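Local coordinates for regulatory protein SWI6 (Saccharomyces cerevisiae, PDB 1SW6) that acts, as the shared subunit of the SBF and MBF complexes, in cell-cycle-dependent transcription and is represented here by its ankyrin-repeat domain, at residues Cys286-Ala290 / Leu302-Asp308. Sequence-based numbering, arbitrary orientation.
Sequences CLNIA and LLDYGAD
Leu287 and Leu302 lie alongside each other with their ends pointing opposite ways, Leu287 CD1 resting on CB and CD1 of Leu302, at the heart of the fourth ankyrin repeat of SWI6, where the first helix of the helix-turn-helix unit (286-293) packs against the end of the second (296-304). With its CG beside the backbone N (chi1 -78°), Leu302 sends CD1 across to the backbone of the first helix, 3.8 Å from Leu287 CA. The same methyl touches Ala290 CB, one turn further along, and Leu302 CD1 and CD2 are each 3.9 Å from Cys286 SG. Leu302 also touches Ile209 of helix 204-212 and Leu225 of helix 218-234, joining the repeat to the preceding part of the stack.

Leu287 forks. Its CG, anti to the backbone N (chi1 176°), directs CD1 to the Leu302 side chain and CD2 to the segment that leaves the second helix. There the chain turns through a Schellman motif: Gly306 has positive phi, and Gly306 N and Ala307 N donate hydrogen bonds to Leu303 O and Leu302 O. The turn brings Ala307 over the first helix, and Leu303 CD2 reaches Leu287 CD2 at 3.9 Å from a different side. Leu287 CD2 is also in van der Waals contact with Ala307 CB and with the carbonyl oxygen Asp308 O, both at 3.6 Å.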
ATOM      1  N   CYS A 286     -23.630   5.094   6.863  1.00 37.76           N
ATOM      2  CA  CYS A 286     -22.390   4.939   7.603  1.00 37.09           C
ATOM      3  C   CYS A 286     -22.733   4.575   9.049  1.00 36.63           C
ATOM      4  O   CYS A 286     -22.011   3.827   9.709  1.00 37.66           O
ATOM      5  CB  CYS A 286     -21.526   6.210   7.513  1.00 38.25           C
ATOM      6  SG  CYS A 286     -22.199   7.756   8.179  1.00 38.58           S
ATOM      7  N   LEU A 287     -23.865   5.067   9.529  1.00 35.75           N
ATOM      8  CA  LEU A 287     -24.288   4.757  10.891  1.00 35.40           C
ATOM      9  C   LEU A 287     -24.549   3.261  11.080  1.00 35.62           C
ATOM     10  O   LEU A 287     -24.217   2.698  12.125  1.00 33.81           O
ATOM     11  CB  LEU A 287     -25.560   5.534  11.248  1.00 34.15           C
ATOM     12  CG  LEU A 287     -26.146   5.224  12.622  1.00 35.51           C
ATOM     13  CD1 LEU A 287     -25.123   5.570  13.712  1.00 34.54           C
ATOM     14  CD2 LEU A 287     -27.446   6.003  12.811  1.00 33.39           C
ATOM     15  N   ASN A 288     -25.158   2.630  10.074  1.00 37.29           N
ATOM     16  CA  ASN A 288     -25.477   1.201  10.141  1.00 38.35           C
ATOM     17  C   ASN A 288     -24.201   0.354  10.117  1.00 38.23           C
ATOM     18  O   ASN A 288     -24.129  -0.685  10.766  1.00 39.03           O
ATOM     19  CB  ASN A 288     -26.408   0.801   8.988  1.00 38.08           C
ATOM     20  CG  ASN A 288     -27.357  -0.339   9.376  1.00 40.30           C
ATOM     21  OD1 ASN A 288     -27.226  -0.921  10.449  1.00 40.17           O
ATOM     22  ND2 ASN A 288     -28.310  -0.660   8.499  1.00 39.07           N
ATOM     23  N   ILE A 289     -23.199   0.797   9.358  1.00 38.68           N
ATOM     24  CA  ILE A 289     -21.912   0.108   9.288  1.00 37.28           C
ATOM     25  C   ILE A 289     -21.241   0.272  10.650  1.00 37.76           C
ATOM     26  O   ILE A 289     -20.618  -0.655  11.177  1.00 37.89           O
ATOM     27  CB  ILE A 289     -20.998   0.741   8.209  1.00 38.76           C
ATOM     28  CG1 ILE A 289     -21.488   0.344   6.810  1.00 38.11           C
ATOM     29  CG2 ILE A 289     -19.538   0.340   8.446  1.00 37.57           C
ATOM     30  CD1 ILE A 289     -20.791   1.075   5.683  1.00 37.54           C
ATOM     31  N   ALA A 290     -21.383   1.460  11.221  1.00 36.16           N
ATOM     32  CA  ALA A 290     -20.790   1.764  12.512  1.00 36.10           C
ATOM     33  C   ALA A 290     -21.434   0.976  13.656  1.00 36.57           C
ATOM     34  O   ALA A 290     -20.748   0.554  14.582  1.00 33.83           O
ATOM     35  CB  ALA A 290     -20.894   3.275  12.792  1.00 35.76           C
ATOM     36  N   LEU A 302     -21.882  10.304  15.410  1.00 33.94           N
ATOM     37  CA  LEU A 302     -22.795  10.340  14.270  1.00 34.31           C
ATOM     38  C   LEU A 302     -24.241  10.605  14.680  1.00 34.52           C
ATOM     39  O   LEU A 302     -24.967  11.318  13.980  1.00 33.94           O
ATOM     40  CB  LEU A 302     -22.755   9.022  13.499  1.00 33.43           C
ATOM     41  CG  LEU A 302     -21.596   8.741  12.550  1.00 33.78           C
ATOM     42  CD1 LEU A 302     -21.748   7.331  12.021  1.00 31.68           C
ATOM     43  CD2 LEU A 302     -21.584   9.766  11.409  1.00 32.42           C
ATOM     44  N   LEU A 303     -24.664  10.003  15.785  1.00 34.25           N
ATOM     45  CA  LEU A 303     -26.025  10.191  16.260  1.00 34.86           C
ATOM     46  C   LEU A 303     -26.218  11.647  16.651  1.00 34.59           C
ATOM     47  O   LEU A 303     -27.263  12.247  16.354  1.00 32.83           O
ATOM     48  CB  LEU A 303     -26.314   9.267  17.451  1.00 34.79           C
ATOM     49  CG  LEU A 303     -26.604   7.799  17.081  1.00 36.26           C
ATOM     50  CD1 LEU A 303     -26.653   6.951  18.341  1.00 37.44           C
ATOM     51  CD2 LEU A 303     -27.927   7.702  16.315  1.00 33.96           C
ATOM     52  N   ASP A 304     -25.206  12.218  17.302  1.00 34.56           N
ATOM     53  CA  ASP A 304     -25.279  13.610  17.726  1.00 35.10           C
ATOM     54  C   ASP A 304     -25.305  14.575  16.545  1.00 33.99           C
ATOM     55  O   ASP A 304     -25.722  15.720  16.692  1.00 33.40           O
ATOM     56  CB  ASP A 304     -24.113  13.955  18.656  1.00 38.24           C
ATOM     57  CG  ASP A 304     -24.253  13.305  20.029  1.00 41.50           C
ATOM     58  OD1 ASP A 304     -25.289  12.649  20.277  1.00 41.46           O
ATOM     59  OD2 ASP A 304     -23.331  13.450  20.861  1.00 44.01           O
ATOM     60  N   TYR A 305     -24.858  14.121  15.378  1.00 31.42           N
ATOM     61  CA  TYR A 305     -24.874  14.978  14.203  1.00 32.85           C
ATOM     62  C   TYR A 305     -26.228  14.815  13.519  1.00 33.66           C
ATOM     63  O   TYR A 305     -26.526  15.493  12.529  1.00 32.92           O
ATOM     64  CB  TYR A 305     -23.727  14.627  13.248  1.00 32.62           C
ATOM     65  CG  TYR A 305     -22.362  15.201  13.640  1.00 32.19           C
ATOM     66  CD1 TYR A 305     -21.213  14.403  13.609  1.00 32.59           C
ATOM     67  CD2 TYR A 305     -22.218  16.543  14.013  1.00 31.21           C
ATOM     68  CE1 TYR A 305     -19.940  14.928  13.950  1.00 31.76           C
ATOM     69  CE2 TYR A 305     -20.965  17.073  14.351  1.00 32.30           C
ATOM     70  CZ  TYR A 305     -19.828  16.256  14.316  1.00 33.71           C
ATOM     71  OH  TYR A 305     -18.591  16.767  14.656  1.00 32.25           O
ATOM     72  N   GLY A 306     -27.050  13.914  14.057  1.00 32.86           N
ATOM     73  CA  GLY A 306     -28.369  13.698  13.500  1.00 33.48           C
ATOM     74  C   GLY A 306     -28.568  12.467  12.632  1.00 35.05           C
ATOM     75  O   GLY A 306     -29.619  12.338  11.997  1.00 33.32           O
ATOM     76  N   ALA A 307     -27.591  11.558  12.592  1.00 34.99           N
ATOM     77  CA  ALA A 307     -27.726  10.344  11.780  1.00 35.26           C
ATOM     78  C   ALA A 307     -29.013   9.602  12.149  1.00 36.00           C
ATOM     79  O   ALA A 307     -29.311   9.403  13.323  1.00 34.75           O
ATOM     80  CB  ALA A 307     -26.514   9.419  11.975  1.00 34.24           C
ATOM     81  N   ASP A 308     -29.762   9.193  11.133  1.00 36.73           N
ATOM     82  CA  ASP A 308     -31.029   8.492  11.337  1.00 38.04           C
ATOM     83  C   ASP A 308     -30.818   7.000  11.650  1.00 38.07           C
ATOM     84  O   ASP A 308     -30.406   6.241  10.787  1.00 38.52           O
ATOM     85  CB  ASP A 308     -31.879   8.633  10.080  1.00 38.57           C
ATOM     86  CG  ASP A 308     -33.292   8.142  10.283  1.00 40.54           C
ATOM     87  OD1 ASP A 308     -33.473   7.064  10.882  1.00 43.05           O
ATOM     88  OD2 ASP A 308     -34.224   8.833   9.834  1.00 43.41           O
TER